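Local coordinates for protein tetR-family transcriptional regulator (Streptomyces coelicolor A3, PDB 2QIB) that probably binds cis-regulatory DNA through an N-terminal helix-turn-helix and regulates transcription, as members of the TetR family do, at the interface of chains A and B. Coordinates in Å, arbitrary orientation; residue numbers count along the deposited sequence, not the author numbering. Chains: chain A/B, tetR-family transcriptional regulator.

All three contacts are patches of one two-fold symmetric interface and draw on helices from the C-terminal part of each chain. Contacts 2 and 3 adjoin, their C-alpha centres about 8 Å apart, and share A:Leu220 and B:Val192; contact 1 lies about 14 Å from each. Helix 216-228 of chain A contributes to all three. Contacts 1 and 3 are largely twins with the chains exchanged, yet leucines 224 and 227 differ in side-chain torsion between the copies (for residue 227, chi1 -74° in B and -168° in A). Together the contacts probably support the dimer that TetR-family regulators use to bind operator DNA.

Contact 1: the interface of chains A and B. Residues chain A 191, 194, 201, 204, 208, 217; chain B 223-224, 227.
The backbone carbonyl oxygen of B:Leu224 lies beyond the rim of the A:Phe217 ring, with atom O 3.8 Å from A:Phe217 CZ and equally near CE2. The leucine side chain crosses the phenyl obliquely and meets the same rim, its CD1 3.7 Å from A:Phe217 CZ. With CG anti to the backbone N (chi1 -179°), A:Phe217 extends towards chain B, while A:Leu208 of its own chain sets CD2 over the centre of one ring face, 3.6 Å above the plane. Replacing A:Phe217 with an alanine is likely to leave A:Leu208 CD2 without the face it covers and B:Leu224 without the rim it touches, opening a gap between the chains. B:Leu224 is nearly eclipsed about CB-CG (chi2 -11°), which suggests some strain or an imperfectly modelled side chain. Its CD1 also reaches A:Ala191, 3.7 Å from CB. Farther along, B:Leu227 sets CD1 over the dip between two alanine methyls, 3.8 Å from A:Ala194 CB and just as near A:Ala191 CB. The other branch, CD2, faces the carbonyl of A:Gly201, and A:Val204 lines the same groove more loosely. The small residues leave room for the leucine where the C-terminal helix 216-227 of chain B packs into a groove formed by helices 175-194, 198-209 and 216-228 of chain A.

Contact 2: the interface of chains A and B. Residues chain A 181, 184-185, 188, 220; chain B 151, 189, 192-193.
A:Gln181 reaches across to B:Val192 and B:Ser193 with an extended side chain. At CB the chain leaves its helix with CG anti to the backbone N (chi1 -176°), which sends it towards chain B. CG then crosses B:Val192 obliquely, 3.9 Å from CG1. Beyond CD the amide divides its contacts: NE2 passes B:Leu151, 3.8 Å from CD2, whereas OE1 lies over the CA and CB of B:Ser193 and takes up two waters. Water 1 sits 2.6 Å from A:Gln181 OE1 and 2.8 Å from B:Ser193 OG, linking the amide oxygen to the hydroxyl. Water 3 is also held by OE1 and lies farther from the carbonyl of B:Val192, a weaker bridge. One turn on, A:Asp185 crosses B:Leu189 at about a right angle, its carboxylate CG 3.5 Å from the methyl CD2. Water 2 joins the aspartate to the opposing backbone, 2.7 Å from A:Asp185 OD1 and 2.9 Å from B:Leu189 O. B:Val192 sits between these polar groups, its CG1 3.6 Å from A:His184 CB and its CB beside the aspartate oxygen. A:Leu220 CB lies over one face of the A:His184 imidazole, toward its rim. The site joins helix 175-194 to its partner helix 175-196 through a buried valine flanked by water bridges, and so probably helps fix how the two subunits of the dimer are set against each other.

Contact 3: the interface of chains A and B. Residues chain A 220, 224, 227; chain B 191-192, 194-195, 217, 221.
A:Leu224 and B:Ala191 meet in the C-terminal, dimer-forming region of this TetR-family regulator, where helix 216-228 of chain A lies over helix 175-196 of chain B. Packing is tight along the row of small residues on chain B. With CG beside the backbone N (chi1 -68°), A:Leu224 brings its CD2 branch down onto the helix, 3.4 Å from the carbonyl O of B:Ala191 and 3.8 Å from that residue's CB. The same methyl touches B:Ala195, 3.9 Å from CB. To one side of it A:Leu220 presses CD1 against B:Ala195, 3.7 Å from CB, and to the other A:Leu227 places CD2 3.6 Å from B:Ala194 CB. A:Leu227 gets there with CG anti to the backbone N (chi1 -168°). The alanines present little more than methyls, which lets the leucine branches come close to the backbone. Towards helix 216-227 of chain B the fit is looser: B:Val221 CG2 stands 4.2 Å from A:Leu224 CB, and B:Phe217, which is poorly ordered, approaches A:Leu224 CD2 with CE1 at 4.1 Å. As modelled, B:Val221 CG2 lies over one face of that ring near its rim and B:Ala191 CB at its edge, though the disorder makes this uncertain.

Contact 1: the interface of chains A and B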
loop_
_atom_site.group_PDB
_atom_site.type_symbol
_atom_site.label_atom_id
_atom_site.label_comp_id
_atom_site.label_asym_id
_atom_site.label_seq_id
_atom_site.Cartn_x
_atom_site.Cartn_y
_atom_site.Cartn_z
ATOM N N ALA A 191 -0.792 -8.340 16.418
ATOM C CA ALA A 191 -1.705 -8.673 17.517
ATOM C C ALA A 191 -3.139 -8.955 17.051
ATOM O O ALA A 191 -3.819 -9.828 17.606
ATOM C CB ALA A 191 -1.718 -7.595 18.543
ATOM N N ALA A 194 -3.141 -12.419 15.616
ATOM C CA ALA A 194 -3.011 -13.404 16.720
ATOM C C ALA A 194 -4.356 -13.901 17.279
ATOM O O ALA A 194 -4.437 -15.018 17.848
ATOM C CB ALA A 194 -2.151 -12.818 17.832
ATOM N N GLY A 201 -0.357 -16.335 17.577
ATOM C CA GLY A 201 -0.337 -15.916 18.985
ATOM C C GLY A 201 1.004 -16.187 19.658
ATOM O O GLY A 201 1.534 -15.353 20.378
ATOM N N VAL A 204 3.756 -13.715 18.389
ATOM C CA VAL A 204 3.573 -12.367 18.911
ATOM C C VAL A 204 3.933 -12.278 20.401
ATOM O O VAL A 204 4.581 -11.321 20.857
ATOM C CB VAL A 204 2.122 -11.867 18.633
ATOM C CG1 VAL A 204 1.941 -10.449 19.096
ATOM C CG2 VAL A 204 1.848 -11.947 17.155
ATOM N N LEU A 208 6.911 -9.777 21.714
ATOM C CA LEU A 208 6.679 -8.848 22.826
ATOM C C LEU A 208 7.414 -9.168 24.150
ATOM O O LEU A 208 7.674 -8.275 24.935
ATOM C CB LEU A 208 5.183 -8.656 23.045
ATOM C CG LEU A 208 4.504 -8.091 21.799
ATOM C CD1 LEU A 208 2.988 -8.185 21.925
ATOM C CD2 LEU A 208 4.950 -6.636 21.515
ATOM N N PHE A 217 6.331 -0.270 23.584
ATOM C CA PHE A 217 5.097 -1.023 23.477
ATOM C C PHE A 217 4.344 -0.841 24.800
ATOM O O PHE A 217 3.119 -0.640 24.811
ATOM C CB PHE A 217 5.321 -2.520 23.196
ATOM C CG PHE A 217 4.038 -3.301 23.066
ATOM C CD1 PHE A 217 3.243 -3.185 21.930
ATOM C CD2 PHE A 217 3.606 -4.141 24.101
ATOM C CE1 PHE A 217 2.059 -3.881 21.812
ATOM C CE2 PHE A 217 2.414 -4.843 23.980
ATOM C CZ PHE A 217 1.648 -4.723 22.859
ATOM N N ARG B 223 -6.488 -7.281 23.926
ATOM C CA ARG B 223 -5.505 -8.116 23.242
ATOM C C ARG B 223 -4.061 -7.641 23.495
ATOM O O ARG B 223 -3.201 -8.441 23.885
ATOM C CB ARG B 223 -5.831 -8.154 21.744
ATOM C CG ARG B 223 -5.177 -9.277 20.956
ATOM C CD ARG B 223 -6.038 -9.703 19.776
ATOM N NE ARG B 223 -7.369 -10.144 20.198
ATOM C CZ ARG B 223 -7.635 -11.335 20.740
ATOM N NH1 ARG B 223 -6.659 -12.217 20.936
ATOM N NH2 ARG B 223 -8.883 -11.641 21.095
ATOM N N LEU B 224 -3.799 -6.347 23.292
ATOM C CA LEU B 224 -2.479 -5.771 23.564
ATOM C C LEU B 224 -2.083 -5.939 25.026
ATOM O O LEU B 224 -0.901 -6.070 25.350
ATOM C CB LEU B 224 -2.432 -4.282 23.217
ATOM C CG LEU B 224 -2.065 -3.713 21.835
ATOM C CD1 LEU B 224 -1.480 -4.699 20.826
ATOM C CD2 LEU B 224 -3.193 -2.908 21.229
ATOM N N LEU B 227 -1.627 -10.150 25.231
ATOM C CA LEU B 227 -0.477 -10.690 24.489
ATOM C C LEU B 227 0.863 -10.168 25.017
ATOM O O LEU B 227 1.912 -10.752 24.732
ATOM C CB LEU B 227 -0.600 -10.430 22.981
ATOM C CG LEU B 227 -1.617 -11.287 22.206
ATOM C CD1 LEU B 227 -1.942 -10.630 20.879
ATOM C CD2 LEU B 227 -1.141 -12.725 21.990
#

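Contact 2: the interface of chains A and B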
loop_
_atom_site.group_PDB
_atom_site.type_symbol
_atom_site.label_atom_id
_atom_site.label_comp_id
_atom_site.label_asym_id
_atom_site.label_seq_id
_atom_site.Cartn_x
_atom_site.Cartn_y
_atom_site.Cartn_z
ATOM N N GLN A 181 5.061 5.476 14.823
ATOM C CA GLN A 181 3.745 4.951 14.426
ATOM C C GLN A 181 3.838 3.665 13.621
ATOM O O GLN A 181 3.096 2.715 13.913
ATOM C CB GLN A 181 3.009 6.006 13.626
ATOM C CG GLN A 181 1.543 5.575 13.228
ATOM C CD GLN A 181 0.684 6.763 12.944
ATOM O OE1 GLN A 181 0.317 7.486 13.873
ATOM N NE2 GLN A 181 0.284 6.940 11.678
ATOM N N HIS A 184 4.744 0.781 15.998
ATOM C CA HIS A 184 3.546 0.377 16.727
ATOM C C HIS A 184 2.524 -0.317 15.825
ATOM O O HIS A 184 1.920 -1.302 16.237
ATOM C CB HIS A 184 2.894 1.583 17.349
ATOM C CG HIS A 184 3.675 2.157 18.492
ATOM N ND1 HIS A 184 4.334 1.365 19.416
ATOM C CD2 HIS A 184 3.846 3.438 18.897
ATOM C CE1 HIS A 184 4.880 2.141 20.339
ATOM N NE2 HIS A 184 4.618 3.404 20.036
ATOM N N ASP A 185 2.354 0.190 14.601
ATOM C CA ASP A 185 1.433 -0.426 13.624
ATOM C C ASP A 185 1.791 -1.888 13.378
ATOM O O ASP A 185 0.916 -2.712 13.280
ATOM C CB ASP A 185 1.489 0.296 12.290
ATOM C CG ASP A 185 0.817 1.678 12.335
ATOM O OD1 ASP A 185 0.028 1.926 13.272
ATOM O OD2 ASP A 185 1.074 2.500 11.397
ATOM N N ALA A 188 0.670 -3.916 16.318
ATOM C CA ALA A 188 -0.792 -3.966 16.358
ATOM C C ALA A 188 -1.397 -4.868 15.277
ATOM O O ALA A 188 -2.308 -5.646 15.579
ATOM C CB ALA A 188 -1.389 -2.546 16.322
ATOM N N LEU A 220 2.748 2.453 24.763
ATOM C CA LEU A 220 1.538 2.384 23.941
ATOM C C LEU A 220 0.337 1.775 24.668
ATOM O O LEU A 220 -0.759 2.311 24.634
ATOM C CB LEU A 220 1.799 1.606 22.626
ATOM C CG LEU A 220 0.570 1.323 21.739
ATOM C CD1 LEU A 220 0.054 2.624 21.073
ATOM C CD2 LEU A 220 0.936 0.303 20.678
ATOM N N LEU B 151 -4.210 10.580 7.077
ATOM C CA LEU B 151 -3.188 9.578 6.854
ATOM C C LEU B 151 -3.653 8.203 7.344
ATOM O O LEU B 151 -3.445 7.217 6.656
ATOM C CB LEU B 151 -1.852 10.005 7.475
ATOM C CG LEU B 151 -0.647 9.106 7.140
ATOM C CD1 LEU B 151 0.631 9.934 7.086
ATOM C CD2 LEU B 151 -0.557 7.998 8.177
ATOM N N LEU B 189 -5.078 1.014 13.666
ATOM C CA LEU B 189 -4.343 2.144 13.085
ATOM C C LEU B 189 -4.798 3.467 13.736
ATOM O O LEU B 189 -3.971 4.312 14.095
ATOM C CB LEU B 189 -4.480 2.189 11.571
ATOM C CG LEU B 189 -3.868 0.936 10.874
ATOM C CD1 LEU B 189 -4.205 1.014 9.371
ATOM C CD2 LEU B 189 -2.322 0.815 11.115
ATOM N N VAL B 192 -3.402 3.704 17.416
ATOM C CA VAL B 192 -1.979 4.022 17.508
ATOM C C VAL B 192 -1.783 5.543 17.373
ATOM O O VAL B 192 -1.039 6.138 18.154
ATOM C CB VAL B 192 -1.111 3.242 16.462
ATOM C CG1 VAL B 192 0.276 3.810 16.445
ATOM C CG2 VAL B 192 -1.077 1.766 16.857
ATOM N N SER B 193 -2.442 6.162 16.387
ATOM C CA SER B 193 -2.379 7.622 16.257
ATOM C C SER B 193 -2.955 8.363 17.503
ATOM O O SER B 193 -2.326 9.291 18.066
ATOM C CB SER B 193 -3.129 8.067 15.013
ATOM O OG SER B 193 -2.964 9.457 14.827
HETATM O O HOH W 1 -0.353 10.028 13.895
HETATM O O HOH W 2 -1.425 4.122 12.795
HETATM O O HOH W 3 1.439 7.551 16.568
#

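Contact 3: the interface of chains A and B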
loop_
_atom_site.group_PDB
_atom_site.type_symbol
_atom_site.label_atom_id
_atom_site.label_comp_id
_atom_site.label_asym_id
_atom_site.label_seq_id
_atom_site.Cartn_x
_atom_site.Cartn_y
_atom_site.Cartn_z
ATOM N N LEU A 220 2.748 2.453 24.763
ATOM C CA LEU A 220 1.538 2.384 23.941
ATOM C C LEU A 220 0.337 1.775 24.668
ATOM O O LEU A 220 -0.759 2.311 24.634
ATOM C CB LEU A 220 1.799 1.606 22.626
ATOM C CG LEU A 220 0.570 1.323 21.739
ATOM C CD1 LEU A 220 0.054 2.624 21.073
ATOM C CD2 LEU A 220 0.936 0.303 20.678
ATOM N N LEU A 224 -3.184 3.605 25.619
ATOM C CA LEU A 224 -4.473 3.133 25.174
ATOM C C LEU A 224 -5.416 2.843 26.339
ATOM O O LEU A 224 -6.628 3.076 26.255
ATOM C CB LEU A 224 -4.311 1.904 24.268
ATOM C CG LEU A 224 -3.653 2.199 22.905
ATOM C CD1 LEU A 224 -3.511 0.892 22.150
ATOM C CD2 LEU A 224 -4.492 3.204 22.099
ATOM N N LEU A 227 -6.565 6.339 27.353
ATOM C CA LEU A 227 -7.588 6.767 26.413
ATOM C C LEU A 227 -8.944 6.119 26.705
ATOM O O LEU A 227 -9.978 6.802 26.688
ATOM C CB LEU A 227 -7.118 6.485 24.975
ATOM C CG LEU A 227 -7.918 7.098 23.834
ATOM C CD1 LEU A 227 -8.043 8.619 24.020
ATOM C CD2 LEU A 227 -7.182 6.760 22.563
ATOM N N ALA B 191 -6.121 3.796 16.736
ATOM C CA ALA B 191 -5.730 3.769 18.149
ATOM C C ALA B 191 -4.260 4.198 18.314
ATOM O O ALA B 191 -3.908 4.944 19.257
ATOM C CB ALA B 191 -5.928 2.370 18.685
ATOM N N VAL B 192 -3.402 3.704 17.416
ATOM C CA VAL B 192 -1.979 4.022 17.508
ATOM C C VAL B 192 -1.783 5.543 17.373
ATOM O O VAL B 192 -1.039 6.138 18.154
ATOM C CB VAL B 192 -1.111 3.242 16.462
ATOM C CG1 VAL B 192 0.276 3.810 16.445
ATOM C CG2 VAL B 192 -1.077 1.766 16.857
ATOM N N ALA B 194 -4.140 7.931 17.918
ATOM C CA ALA B 194 -4.844 8.504 19.069
ATOM C C ALA B 194 -4.050 8.432 20.362
ATOM O O ALA B 194 -4.212 9.283 21.250
ATOM C CB ALA B 194 -6.218 7.819 19.224
ATOM N N ALA B 195 -3.168 7.442 20.477
ATOM C CA ALA B 195 -2.388 7.249 21.707
ATOM C C ALA B 195 -1.403 8.407 21.975
ATOM O O ALA B 195 -1.068 8.676 23.129
ATOM C CB ALA B 195 -1.636 5.893 21.652
ATOM N N PHE B 217 -12.197 -1.700 19.101
ATOM C CA PHE B 217 -11.207 -0.958 19.887
ATOM C C PHE B 217 -10.957 -1.618 21.248
ATOM O O PHE B 217 -9.804 -1.904 21.594
ATOM C CB PHE B 217 -11.578 0.526 20.038
ATOM C CG PHE B 217 -10.579 1.329 20.849
ATOM C CD1 PHE B 217 -9.351 1.704 20.302
ATOM C CD2 PHE B 217 -10.869 1.700 22.163
ATOM C CE1 PHE B 217 -8.426 2.444 21.056
ATOM C CE2 PHE B 217 -9.956 2.442 22.924
ATOM C CZ PHE B 217 -8.731 2.812 22.369
ATOM N N VAL B 221 -7.493 -3.406 22.718
ATOM C CA VAL B 221 -6.834 -2.954 23.948
ATOM C C VAL B 221 -6.649 -4.135 24.911
ATOM O O VAL B 221 -5.574 -4.314 25.489
ATOM C CB VAL B 221 -7.602 -1.769 24.588
ATOM C CG1 VAL B 221 -6.994 -1.376 25.925
ATOM C CG2 VAL B 221 -7.623 -0.570 23.614
#